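Side-chain contacts in oxidoreductase, NAD-binding (Acidithiobacillus ferrooxidans, PDB 7BVJ), which catalyses the NAD(+)-dependent oxidation of the glucosamine 3-position of UDP-N-acetylglucosamine to a ketone, a step in lipid A biosynthesis: residues A24-A29 with D275-I280; I89-T94 with L161-L166; I155-D160 with L209-V214. All coordinates share one frame; numbering follows the deposited sequence.

Contact 1 of 3, residues A24-A29 with D275-I280; sequences AISQLA and DFLNAI
One methyl of Leu277 meets Ile25 and Ser26 where helix 13-25 gives way to strand 27-32. The contact is small. Leu277 CD1 lies 3.9 Å from Ser26 CB. The CG-CD1 bond of Leu277 points roughly toward that carbon, so the leucine meets the serine with its end rather than its flank. Ile25 comes from another direction. Its CD1 is 4.2 Å from Leu277 CD1, a loose methyl-to-methyl approach. Seen from Leu277 CD1, the two partners stand at about a right angle.

The torsions explain the reach. In Leu277 CD1 is anti to CA (chi2 -178°), which carries this methyl away from the helix axis, while CD2 turns back from residues 24-29. Ile25 is likewise extended at its end. Ser26 offers mainly its CB to the leucine. Its OG is hydrogen-bonded to Tyr22 O, one turn back in the helix, and to Thr6 OG1. The buried hydroxyl therefore has polar partners of its own, and the face left to Leu277 is largely hydrocarbon.

The contact sets helix 268-282 against the Rossmann domain, at the end of the parallel sheet where its strands begin. Leu277 also touches Ile2, Tyr22 of helix 13-25 and Ala63 of strand 63-66. Its neighbour Phe276 continues the row onto His86 and Leu88 of strand 86-90.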
ATOM      1  N   ALA A  24      -0.839  19.256  -8.957  1.00 27.89           N
ATOM      2  CA  ALA A  24       0.296  20.033  -8.474  1.00 32.39           C
ATOM      3  C   ALA A  24       1.602  19.708  -9.202  1.00 29.83           C
ATOM      4  O   ALA A  24       2.461  20.587  -9.332  1.00 30.50           O
ATOM      5  CB  ALA A  24       0.479  19.827  -6.970  1.00 30.70           C
ATOM      6  N   ILE A  25       1.808  18.479  -9.674  1.00 31.45           N
ATOM      7  CA  ILE A  25       3.139  18.103 -10.148  1.00 23.98           C
ATOM      8  C   ILE A  25       3.194  17.710 -11.619  1.00 29.33           C
ATOM      9  O   ILE A  25       4.251  17.271 -12.086  1.00 28.55           O
ATOM     10  CB  ILE A  25       3.729  16.971  -9.291  1.00 29.49           C
ATOM     11  CG1 ILE A  25       3.043  15.651  -9.640  1.00 28.11           C
ATOM     12  CG2 ILE A  25       3.612  17.316  -7.821  1.00 29.40           C
ATOM     13  CD1 ILE A  25       3.530  14.528  -8.794  1.00 37.19           C
ATOM     14  N   SER A  26       2.105  17.837 -12.366  1.00 35.20           N
ATOM     15  CA  SER A  26       2.074  17.397 -13.761  1.00 25.90           C
ATOM     16  C   SER A  26       0.971  18.171 -14.463  1.00 23.73           C
ATOM     17  O   SER A  26       0.413  19.120 -13.905  1.00 22.15           O
ATOM     18  CB  SER A  26       1.863  15.879 -13.872  1.00 24.82           C
ATOM     19  OG  SER A  26       0.548  15.482 -13.447  1.00 22.47           O
ATOM     20  N   GLN A  27       0.650  17.752 -15.687  1.00 24.10           N
ATOM     21  CA  GLN A  27      -0.381  18.399 -16.503  1.00 25.08           C
ATOM     22  C   GLN A  27      -1.638  17.533 -16.422  1.00 24.90           C
ATOM     23  O   GLN A  27      -1.862  16.634 -17.240  1.00 24.00           O
ATOM     24  CB  GLN A  27       0.102  18.592 -17.935  1.00 25.91           C
ATOM     25  CG  GLN A  27       1.171  19.678 -18.086  1.00 26.57           C
ATOM     26  CD  GLN A  27       2.547  19.219 -17.614  1.00 27.19           C
ATOM     27  OE1 GLN A  27       3.099  18.254 -18.135  1.00 28.09           O
ATOM     28  NE2 GLN A  27       3.101  19.912 -16.623  1.00 29.47           N
ATOM     29  N   LEU A  28      -2.445  17.788 -15.400  1.00 20.07           N
ATOM     30  CA  LEU A  28      -3.665  17.013 -15.178  1.00 25.36           C
ATOM     31  C   LEU A  28      -4.689  17.368 -16.247  1.00 23.88           C
ATOM     32  O   LEU A  28      -5.240  18.470 -16.236  1.00 22.89           O
ATOM     33  CB  LEU A  28      -4.220  17.290 -13.786  1.00 22.18           C
ATOM     34  CG  LEU A  28      -5.519  16.574 -13.360  1.00 26.28           C
ATOM     35  CD1 LEU A  28      -5.338  15.076 -13.162  1.00 24.38           C
ATOM     36  CD2 LEU A  28      -6.110  17.196 -12.092  1.00 28.39           C
ATOM     37  N   ALA A  29      -4.929  16.450 -17.185  1.00 20.06           N
ATOM     38  CA  ALA A  29      -6.011  16.651 -18.140  1.00 23.65           C
ATOM     39  C   ALA A  29      -7.367  16.632 -17.442  1.00 28.65           C
ATOM     40  O   ALA A  29      -8.230  17.468 -17.731  1.00 28.39           O
ATOM     41  CB  ALA A  29      -5.963  15.580 -19.229  1.00 24.21           C
ATOM     42  N   ASP A 275       7.144   9.354  -7.800  1.00 23.13           N
ATOM     43  CA  ASP A 275       7.945   8.186  -8.138  1.00 22.83           C
ATOM     44  C   ASP A 275       7.394   7.475  -9.378  1.00 22.57           C
ATOM     45  O   ASP A 275       8.151   7.114 -10.287  1.00 21.91           O
ATOM     46  CB  ASP A 275       8.013   7.257  -6.930  1.00 18.93           C
ATOM     47  CG  ASP A 275       8.880   6.059  -7.173  1.00 26.58           C
ATOM     48  OD1 ASP A 275       8.391   5.124  -7.835  1.00 29.13           O
ATOM     49  OD2 ASP A 275      10.045   6.037  -6.706  1.00 35.21           O
ATOM     50  N   PHE A 276       6.071   7.270  -9.429  1.00 23.37           N
ATOM     51  CA  PHE A 276       5.427   6.657 -10.598  1.00 23.79           C
ATOM     52  C   PHE A 276       5.768   7.421 -11.886  1.00 18.99           C
ATOM     53  O   PHE A 276       6.176   6.829 -12.907  1.00 16.83           O
ATOM     54  CB  PHE A 276       3.907   6.591 -10.314  1.00 21.09           C
ATOM     55  CG  PHE A 276       3.020   6.258 -11.508  1.00 18.93           C
ATOM     56  CD1 PHE A 276       3.229   5.122 -12.281  1.00 22.10           C
ATOM     57  CD2 PHE A 276       1.923   7.061 -11.798  1.00 17.39           C
ATOM     58  CE1 PHE A 276       2.375   4.815 -13.355  1.00 22.18           C
ATOM     59  CE2 PHE A 276       1.077   6.776 -12.877  1.00 21.32           C
ATOM     60  CZ  PHE A 276       1.302   5.642 -13.657  1.00 17.19           C
ATOM     61  N   LEU A 277       5.646   8.748 -11.844  1.00 16.13           N
ATOM     62  CA  LEU A 277       5.880   9.540 -13.054  1.00 23.83           C
ATOM     63  C   LEU A 277       7.372   9.575 -13.429  1.00 23.67           C
ATOM     64  O   LEU A 277       7.727   9.563 -14.619  1.00 20.67           O
ATOM     65  CB  LEU A 277       5.321  10.952 -12.864  1.00 21.73           C
ATOM     66  CG  LEU A 277       3.806  11.086 -12.640  1.00 21.89           C
ATOM     67  CD1 LEU A 277       3.387  12.557 -12.511  1.00 20.91           C
ATOM     68  CD2 LEU A 277       3.039  10.399 -13.758  1.00 19.29           C
ATOM     69  N   ASN A 278       8.256   9.596 -12.433  1.00 20.90           N
ATOM     70  CA  ASN A 278       9.684   9.507 -12.723  1.00 28.55           C
ATOM     71  C   ASN A 278      10.024   8.163 -13.334  1.00 27.43           C
ATOM     72  O   ASN A 278      10.869   8.083 -14.225  1.00 26.04           O
ATOM     73  CB  ASN A 278      10.507   9.746 -11.462  1.00 21.05           C
ATOM     74  CG  ASN A 278      10.439  11.174 -11.003  1.00 25.68           C
ATOM     75  OD1 ASN A 278      10.235  12.083 -11.808  1.00 25.85           O
ATOM     76  ND2 ASN A 278      10.595  11.390  -9.708  1.00 27.41           N
ATOM     77  N   ALA A 279       9.366   7.098 -12.884  1.00 27.88           N
ATOM     78  CA  ALA A 279       9.637   5.791 -13.469  1.00 25.44           C
ATOM     79  C   ALA A 279       9.276   5.780 -14.943  1.00 27.35           C
ATOM     80  O   ALA A 279      10.009   5.220 -15.770  1.00 25.36           O
ATOM     81  CB  ALA A 279       8.866   4.710 -12.722  1.00 23.19           C
ATOM     82  N   ILE A 280       8.140   6.388 -15.293  1.00 24.27           N
ATOM     83  CA  ILE A 280       7.783   6.469 -16.711  1.00 25.78           C
ATOM     84  C   ILE A 280       8.844   7.248 -17.474  1.00 23.04           C
ATOM     85  O   ILE A 280       9.342   6.798 -18.514  1.00 23.39           O
ATOM     86  CB  ILE A 280       6.396   7.105 -16.906  1.00 21.80           C
ATOM     87  CG1 ILE A 280       5.297   6.187 -16.381  1.00 19.84           C
ATOM     88  CG2 ILE A 280       6.184   7.440 -18.389  1.00 22.30           C
ATOM     89  CD1 ILE A 280       3.994   6.918 -15.996  1.00 19.11           C
TER

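Contact 2 of 3, residues I89-T94 with L161-L166; sequences IEKPFT and LMIHDL
Lys91 leaves its backbone with CG between N and the carbonyl carbon (chi1 65°), and its chain bends again at chi2 and chi4, which brings CE up to the imidazole of His164. His164 answers with CG beside its own backbone N (chi1 -71°), so the ring swings toward the lysine although its CB does not point there. The two side chains cross at about a right angle. Lys91 CE is 3.4 Å from His164 CE1, and it is 3.5 Å from His164 NE2. The methylene approaches the ring obliquely.

The amine lies farther from the ring than CE does. Lys91 NZ is 4.0 Å from His164 NE2, too far for a bond. It is instead hydrogen-bonded to Asp160 O, one turn earlier in the same helix as the histidine. That bond helps to hold the tip of the lysine beside the histidine. Lys91 or His164 is likely the base that takes the proton from the sugar 3''-hydroxyl, and this contact puts the two candidates side by side. Bound NAD is about 8 Å from the Lys91 side chain at the nearest.

Ile163 adds the apolar part of the contact. Its CG2 is 4.1 Å from Lys91 CD, the two chains running past each other in opposite directions. Its CD1 is 4.1 Å from Pro92 CB. The peptide before Pro92 is cis, within the Glu-Lys-Pro sequence familiar from Gfo/Idh/MocA enzymes.

Strand 86-90 of the Rossmann sheet thus delivers Lys91 and Pro92 to helix 157-173 of the second domain. Helix 290-312 packs alongside, with Val296 on Ile163 and Leu297 on Thr94. Phe93, next along the chain, rests on helix 97-110 and strand 114-117.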
ATOM      1  N   ILE A  89      -2.167   1.746  -9.826  1.00 20.04           N
ATOM      2  CA  ILE A  89      -3.401   1.161  -9.304  1.00 21.43           C
ATOM      3  C   ILE A  89      -3.369   1.233  -7.785  1.00 23.52           C
ATOM      4  O   ILE A  89      -2.391   0.804  -7.155  1.00 20.77           O
ATOM      5  CB  ILE A  89      -3.570  -0.294  -9.771  1.00 22.85           C
ATOM      6  CG1 ILE A  89      -3.607  -0.368 -11.297  1.00 20.67           C
ATOM      7  CG2 ILE A  89      -4.837  -0.919  -9.152  1.00 20.77           C
ATOM      8  CD1 ILE A  89      -3.677  -1.773 -11.835  1.00 19.38           C
ATOM      9  N   GLU A  90      -4.426   1.775  -7.188  1.00 26.98           N
ATOM     10  CA  GLU A  90      -4.487   1.776  -5.730  1.00 25.39           C
ATOM     11  C   GLU A  90      -4.450   0.339  -5.209  1.00 24.98           C
ATOM     12  O   GLU A  90      -4.880  -0.602  -5.880  1.00 23.77           O
ATOM     13  CB  GLU A  90      -5.742   2.515  -5.254  1.00 28.69           C
ATOM     14  CG  GLU A  90      -5.926   2.635  -3.738  1.00 32.84           C
ATOM     15  CD  GLU A  90      -4.743   3.303  -3.015  1.00 35.43           C
ATOM     16  OE1 GLU A  90      -4.169   4.289  -3.540  1.00 33.63           O
ATOM     17  OE2 GLU A  90      -4.404   2.837  -1.899  1.00 34.13           O
ATOM     18  N   LYS A  91      -3.855   0.158  -4.032  1.00 28.14           N
ATOM     19  CA  LYS A  91      -3.876  -1.159  -3.413  1.00 25.41           C
ATOM     20  C   LYS A  91      -5.280  -1.468  -2.892  1.00 18.51           C
ATOM     21  O   LYS A  91      -6.014  -0.567  -2.481  1.00 25.21           O
ATOM     22  CB  LYS A  91      -2.863  -1.240  -2.270  1.00 23.54           C
ATOM     23  CG  LYS A  91      -3.184  -0.330  -1.097  1.00 21.68           C
ATOM     24  CD  LYS A  91      -3.976  -1.052   0.000  1.00 28.83           C
ATOM     25  CE  LYS A  91      -4.431  -0.052   1.060  1.00 30.67           C
ATOM     26  NZ  LYS A  91      -5.790  -0.330   1.602  1.00 36.92           N
ATOM     27  N   PRO A  92      -5.684  -2.741  -2.900  1.00 24.98           N
ATOM     28  CA  PRO A  92      -4.934  -3.866  -3.462  1.00 22.46           C
ATOM     29  C   PRO A  92      -5.062  -3.980  -4.975  1.00 21.67           C
ATOM     30  O   PRO A  92      -6.040  -3.523  -5.553  1.00 24.70           O
ATOM     31  CB  PRO A  92      -5.551  -5.078  -2.764  1.00 18.97           C
ATOM     32  CG  PRO A  92      -6.913  -4.657  -2.413  1.00 24.78           C
ATOM     33  CD  PRO A  92      -6.875  -3.184  -2.151  1.00 23.10           C
ATOM     34  N   PHE A  93      -4.041  -4.591  -5.572  1.00 22.16           N
ATOM     35  CA  PHE A  93      -3.916  -4.769  -7.017  1.00 24.11           C
ATOM     36  C   PHE A  93      -5.224  -5.244  -7.651  1.00 26.08           C
ATOM     37  O   PHE A  93      -5.809  -4.552  -8.500  1.00 24.71           O
ATOM     38  CB  PHE A  93      -2.783  -5.778  -7.257  1.00 18.71           C
ATOM     39  CG  PHE A  93      -2.274  -5.850  -8.674  1.00 25.44           C
ATOM     40  CD1 PHE A  93      -2.866  -5.124  -9.704  1.00 24.04           C
ATOM     41  CD2 PHE A  93      -1.175  -6.657  -8.969  1.00 24.95           C
ATOM     42  CE1 PHE A  93      -2.386  -5.202 -10.995  1.00 19.78           C
ATOM     43  CE2 PHE A  93      -0.678  -6.745 -10.264  1.00 26.58           C
ATOM     44  CZ  PHE A  93      -1.288  -6.017 -11.284  1.00 24.89           C
ATOM     45  N   THR A  94      -5.684  -6.434  -7.265  1.00 24.81           N
ATOM     46  CA  THR A  94      -6.868  -7.069  -7.856  1.00 24.45           C
ATOM     47  C   THR A  94      -7.542  -7.936  -6.792  1.00 30.83           C
ATOM     48  O   THR A  94      -7.158  -7.925  -5.618  1.00 26.20           O
ATOM     49  CB  THR A  94      -6.500  -7.928  -9.075  1.00 25.92           C
ATOM     50  OG1 THR A  94      -5.439  -8.836  -8.723  1.00 27.56           O
ATOM     51  CG2 THR A  94      -6.072  -7.082 -10.257  1.00 22.70           C
ATOM     52  N   LEU A 161      -6.173  -3.540   5.529  1.00 22.06           N
ATOM     53  CA  LEU A 161      -5.317  -3.130   6.638  1.00 22.58           C
ATOM     54  C   LEU A 161      -4.038  -3.951   6.701  1.00 23.84           C
ATOM     55  O   LEU A 161      -2.941  -3.393   6.578  1.00 27.04           O
ATOM     56  CB  LEU A 161      -6.060  -3.257   7.975  1.00 27.56           C
ATOM     57  CG  LEU A 161      -7.355  -2.498   8.226  1.00 25.55           C
ATOM     58  CD1 LEU A 161      -7.890  -2.862   9.593  1.00 24.05           C
ATOM     59  CD2 LEU A 161      -7.109  -0.994   8.128  1.00 27.19           C
ATOM     60  N   MET A 162      -4.150  -5.271   6.842  1.00 25.39           N
ATOM     61  CA  MET A 162      -2.971  -6.075   7.127  1.00 23.76           C
ATOM     62  C   MET A 162      -2.022  -6.109   5.943  1.00 24.09           C
ATOM     63  O   MET A 162      -0.806  -6.276   6.123  1.00 19.40           O
ATOM     64  CB  MET A 162      -3.369  -7.497   7.514  1.00 20.71           C
ATOM     65  CG  MET A 162      -2.261  -8.208   8.267  1.00 19.91           C
ATOM     66  SD  MET A 162      -2.528  -9.958   8.472  1.00 19.61           S
ATOM     67  CE  MET A 162      -3.650  -9.998   9.887  1.00 19.65           C
ATOM     68  N   ILE A 163      -2.557  -5.916   4.739  1.00 22.45           N
ATOM     69  CA  ILE A 163      -1.752  -6.017   3.529  1.00 18.87           C
ATOM     70  C   ILE A 163      -0.595  -5.028   3.549  1.00 20.19           C
ATOM     71  O   ILE A 163       0.446  -5.284   2.934  1.00 20.38           O
ATOM     72  CB  ILE A 163      -2.651  -5.816   2.297  1.00 24.04           C
ATOM     73  CG1 ILE A 163      -1.939  -6.283   1.027  1.00 22.94           C
ATOM     74  CG2 ILE A 163      -3.066  -4.362   2.188  1.00 21.30           C
ATOM     75  CD1 ILE A 163      -2.859  -6.551  -0.110  1.00 27.00           C
ATOM     76  N   HIS A 164      -0.731  -3.917   4.286  1.00 21.86           N
ATOM     77  CA  HIS A 164       0.383  -2.975   4.442  1.00 21.23           C
ATOM     78  C   HIS A 164       1.591  -3.650   5.063  1.00 21.82           C
ATOM     79  O   HIS A 164       2.712  -3.585   4.532  1.00 22.66           O
ATOM     80  CB  HIS A 164      -0.030  -1.792   5.318  1.00 23.75           C
ATOM     81  CG  HIS A 164      -1.003  -0.863   4.662  1.00 30.35           C
ATOM     82  ND1 HIS A 164      -0.745  -0.249   3.455  1.00 25.80           N
ATOM     83  CD2 HIS A 164      -2.235  -0.445   5.043  1.00 26.95           C
ATOM     84  CE1 HIS A 164      -1.771   0.514   3.124  1.00 21.76           C
ATOM     85  NE2 HIS A 164      -2.690   0.409   4.067  1.00 26.87           N
ATOM     86  N   ASP A 165       1.382  -4.295   6.209  1.00 18.66           N
ATOM     87  CA  ASP A 165       2.495  -4.890   6.927  1.00 18.59           C
ATOM     88  C   ASP A 165       2.923  -6.211   6.312  1.00 18.73           C
ATOM     89  O   ASP A 165       4.109  -6.549   6.361  1.00 21.49           O
ATOM     90  CB  ASP A 165       2.118  -5.032   8.396  1.00 22.38           C
ATOM     91  CG  ASP A 165       1.678  -3.703   8.988  1.00 27.85           C
ATOM     92  OD1 ASP A 165       2.450  -2.731   8.855  1.00 20.29           O
ATOM     93  OD2 ASP A 165       0.552  -3.617   9.535  1.00 26.89           O
ATOM     94  N   LEU A 166       2.004  -6.942   5.682  1.00 17.73           N
ATOM     95  CA  LEU A 166       2.434  -8.063   4.853  1.00 20.31           C
ATOM     96  C   LEU A 166       3.405  -7.596   3.772  1.00 20.56           C
ATOM     97  O   LEU A 166       4.458  -8.217   3.561  1.00 22.43           O
ATOM     98  CB  LEU A 166       1.221  -8.763   4.245  1.00  9.85           C
ATOM     99  CG  LEU A 166       0.366  -9.551   5.258  1.00 16.35           C
ATOM    100  CD1 LEU A 166      -1.056  -9.853   4.729  1.00 17.10           C
ATOM    101  CD2 LEU A 166       1.069 -10.853   5.688  1.00 17.69           C
TER

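Contact 3 of 3, residues I155-D160 with L209-V214; sequences IDVIMD and LAASRV
Arg213, where the chain turns a corner, passes Val157 and reaches the backbone of Ile155. The contact sets the start of helix 157-173 against strand 206-215 of the mixed sheet, in the C-terminal domain of this Gfo/Idh/MocA family member. Arg213 CB is the first atom to meet the valine, 4.2 Å from Val157 CG2. With CG placed between N and the carbonyl carbon (chi1 59°), the chain heads for the start of the helix. Arg213 CG packs closer, 3.7 Å from Val157 CG2. Arg213 CD touches the same methyl and lies 3.6 Å from Ile155 O. The valine crosses this extended chain at about a right angle. At the tip, Arg213 NH1 donates to Ile155 O at 2.8 Å. The bond is bent, with 136° at the hydrogen, and the donor stands 33° out of the carbonyl plane. NH2 forms a salt bridge with Asp193.

Val157 uses its other methyl on the strand: CG1 is 4.1 Å from Ala211 CB. The small alanine is consistent with the close approach of the helix start, and Ala211 CB also lies 3.6 Å from Val157 O.

Replaced by an alanine, Arg213 would lose its guanidinium, which is likely to leave Ile155 O and Asp193 without this partner and open a gap beside Val157.

The chemistry is thus divided along one side chain. The methylenes cover a valine, while the guanidinium joins a carbonyl just before the helix to an acidic residue beside strand 194-201, which probably balances much of its charge.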
ATOM      1  N   ILE A 155     -14.412  -2.372   5.249  1.00 34.29           N
ATOM      2  CA  ILE A 155     -12.964  -2.456   5.434  1.00 29.65           C
ATOM      3  C   ILE A 155     -12.613  -3.928   5.588  1.00 32.41           C
ATOM      4  O   ILE A 155     -12.943  -4.545   6.612  1.00 27.76           O
ATOM      5  CB  ILE A 155     -12.491  -1.665   6.659  1.00 25.31           C
ATOM      6  CG1 ILE A 155     -12.657  -0.167   6.457  1.00 31.15           C
ATOM      7  CG2 ILE A 155     -11.043  -1.999   6.973  1.00 28.54           C
ATOM      8  CD1 ILE A 155     -12.406   0.631   7.709  1.00 30.36           C
ATOM      9  N   ASP A 156     -11.943  -4.495   4.582  1.00 26.06           N
ATOM     10  CA  ASP A 156     -11.473  -5.875   4.673  1.00 30.62           C
ATOM     11  C   ASP A 156     -10.230  -5.888   5.555  1.00 22.61           C
ATOM     12  O   ASP A 156      -9.186  -5.344   5.184  1.00 26.19           O
ATOM     13  CB  ASP A 156     -11.196  -6.449   3.284  1.00 28.72           C
ATOM     14  CG  ASP A 156     -10.887  -7.940   3.303  1.00 30.56           C
ATOM     15  OD1 ASP A 156     -10.006  -8.392   4.087  1.00 32.66           O
ATOM     16  OD2 ASP A 156     -11.518  -8.666   2.505  1.00 35.33           O
ATOM     17  N   VAL A 157     -10.346  -6.513   6.722  1.00 22.19           N
ATOM     18  CA  VAL A 157      -9.304  -6.452   7.744  1.00 23.85           C
ATOM     19  C   VAL A 157      -7.954  -6.939   7.210  1.00 20.89           C
ATOM     20  O   VAL A 157      -6.908  -6.400   7.574  1.00 21.52           O
ATOM     21  CB  VAL A 157      -9.800  -7.234   8.981  1.00 18.78           C
ATOM     22  CG1 VAL A 157      -8.693  -7.809   9.801  1.00 27.35           C
ATOM     23  CG2 VAL A 157     -10.678  -6.299   9.832  1.00 28.38           C
ATOM     24  N   ILE A 158      -7.953  -7.926   6.320  1.00 23.18           N
ATOM     25  CA  ILE A 158      -6.715  -8.418   5.726  1.00 20.62           C
ATOM     26  C   ILE A 158      -6.324  -7.608   4.493  1.00 26.21           C
ATOM     27  O   ILE A 158      -5.197  -7.107   4.405  1.00 26.90           O
ATOM     28  CB  ILE A 158      -6.857  -9.915   5.385  1.00 19.42           C
ATOM     29  CG1 ILE A 158      -7.359 -10.689   6.601  1.00 26.90           C
ATOM     30  CG2 ILE A 158      -5.524 -10.478   4.923  1.00 19.46           C
ATOM     31  CD1 ILE A 158      -6.442 -10.516   7.810  1.00 20.78           C
ATOM     32  N   MET A 159      -7.252  -7.463   3.530  1.00 23.42           N
ATOM     33  CA  MET A 159      -6.946  -6.863   2.232  1.00 27.22           C
ATOM     34  C   MET A 159      -6.817  -5.343   2.279  1.00 25.54           C
ATOM     35  O   MET A 159      -6.168  -4.760   1.402  1.00 25.41           O
ATOM     36  CB  MET A 159      -8.012  -7.249   1.196  1.00 28.36           C
ATOM     37  CG  MET A 159      -8.234  -8.757   1.009  1.00 29.35           C
ATOM     38  SD  MET A 159      -6.790  -9.736   0.517  1.00 38.59           S
ATOM     39  CE  MET A 159      -6.062  -8.620  -0.672  1.00 24.37           C
ATOM     40  N   ASP A 160      -7.412  -4.681   3.272  1.00 26.74           N
ATOM     41  CA  ASP A 160      -7.333  -3.230   3.367  1.00 28.17           C
ATOM     42  C   ASP A 160      -6.467  -2.719   4.512  1.00 28.25           C
ATOM     43  O   ASP A 160      -6.105  -1.543   4.491  1.00 29.64           O
ATOM     44  CB  ASP A 160      -8.742  -2.623   3.512  1.00 26.78           C
ATOM     45  CG  ASP A 160      -9.673  -3.016   2.371  1.00 31.37           C
ATOM     46  OD1 ASP A 160      -9.252  -2.949   1.193  1.00 30.24           O
ATOM     47  OD2 ASP A 160     -10.824  -3.416   2.657  1.00 29.83           O
ATOM     48  N   LEU A 209       1.482 -10.380  12.650  1.00 15.67           N
ATOM     49  CA  LEU A 209       0.815  -9.181  12.147  1.00 19.24           C
ATOM     50  C   LEU A 209      -0.641  -9.140  12.589  1.00 20.47           C
ATOM     51  O   LEU A 209      -1.422 -10.032  12.244  1.00 20.41           O
ATOM     52  CB  LEU A 209       0.876  -9.130  10.619  1.00 20.31           C
ATOM     53  CG  LEU A 209       2.266  -9.381  10.035  1.00 21.39           C
ATOM     54  CD1 LEU A 209       2.218  -9.200   8.523  1.00 20.94           C
ATOM     55  CD2 LEU A 209       3.228  -8.392  10.672  1.00 20.51           C
ATOM     56  N   ALA A 210      -1.018  -8.080  13.296  1.00 18.93           N
ATOM     57  CA  ALA A 210      -2.371  -7.915  13.805  1.00 17.19           C
ATOM     58  C   ALA A 210      -3.065  -6.754  13.099  1.00 21.18           C
ATOM     59  O   ALA A 210      -2.436  -5.745  12.770  1.00 18.62           O
ATOM     60  CB  ALA A 210      -2.354  -7.692  15.322  1.00 17.47           C
ATOM     61  N   ALA A 211      -4.363  -6.905  12.853  1.00 21.01           N
ATOM     62  CA  ALA A 211      -5.145  -5.826  12.274  1.00 21.59           C
ATOM     63  C   ALA A 211      -6.552  -5.866  12.858  1.00 19.61           C
ATOM     64  O   ALA A 211      -7.080  -6.940  13.136  1.00 22.30           O
ATOM     65  CB  ALA A 211      -5.184  -5.923  10.740  1.00 18.20           C
ATOM     66  N   SER A 212      -7.138  -4.686  13.070  1.00 24.22           N
ATOM     67  CA  SER A 212      -8.474  -4.558  13.644  1.00 26.49           C
ATOM     68  C   SER A 212      -9.165  -3.306  13.105  1.00 24.51           C
ATOM     69  O   SER A 212      -8.525  -2.273  12.871  1.00 27.34           O
ATOM     70  CB  SER A 212      -8.432  -4.492  15.173  1.00 22.37           C
ATOM     71  OG  SER A 212      -9.739  -4.279  15.694  1.00 25.79           O
ATOM     72  N   ARG A 213     -10.487  -3.409  12.935  1.00 26.33           N
ATOM     73  CA  ARG A 213     -11.326  -2.289  12.524  1.00 24.41           C
ATOM     74  C   ARG A 213     -12.317  -1.863  13.603  1.00 27.97           C
ATOM     75  O   ARG A 213     -13.231  -1.083  13.313  1.00 28.63           O
ATOM     76  CB  ARG A 213     -12.078  -2.624  11.227  1.00 23.15           C
ATOM     77  CG  ARG A 213     -12.971  -3.824  11.330  1.00 22.89           C
ATOM     78  CD  ARG A 213     -13.769  -4.061  10.065  1.00 30.47           C
ATOM     79  NE  ARG A 213     -14.737  -5.132  10.271  1.00 30.43           N
ATOM     80  CZ  ARG A 213     -15.359  -5.789   9.300  1.00 28.28           C
ATOM     81  NH1 ARG A 213     -15.132  -5.478   8.034  1.00 31.37           N
ATOM     82  NH2 ARG A 213     -16.222  -6.755   9.602  1.00 26.48           N
ATOM     83  N   VAL A 214     -12.158  -2.332  14.837  1.00 26.46           N
ATOM     84  CA  VAL A 214     -13.106  -2.011  15.898  1.00 33.79           C
ATOM     85  C   VAL A 214     -12.437  -1.499  17.176  1.00 38.05           C
ATOM     86  O   VAL A 214     -12.969  -1.698  18.271  1.00 39.23           O
ATOM     87  CB  VAL A 214     -13.972  -3.243  16.226  1.00 32.32           C
ATOM     88  CG1 VAL A 214     -14.874  -3.592  15.061  1.00 27.40           C
ATOM     89  CG2 VAL A 214     -13.082  -4.439  16.611  1.00 25.88           C
TER

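Read from the N terminus, the chain opens contact 1 at residues 24-29 and closes it only at 275-280, so the other two contacts fall within this long loop. Contact 2 opens at 89-94. Before it closes at 161-166, contact 3 has opened at 155-160, and contact 3 closes later at 209-214. Contacts 2 and 3 therefore cross, and they share helix 157-173. Contact 1 ties a late helix to the Rossmann domain, contact 2 joins that domain to the second one, and contact 3 seats the shared helix on the mixed sheet. Contacts 2 and 3 touch; contact 1 stands apart, its centre about 31 Å from that of contact 3.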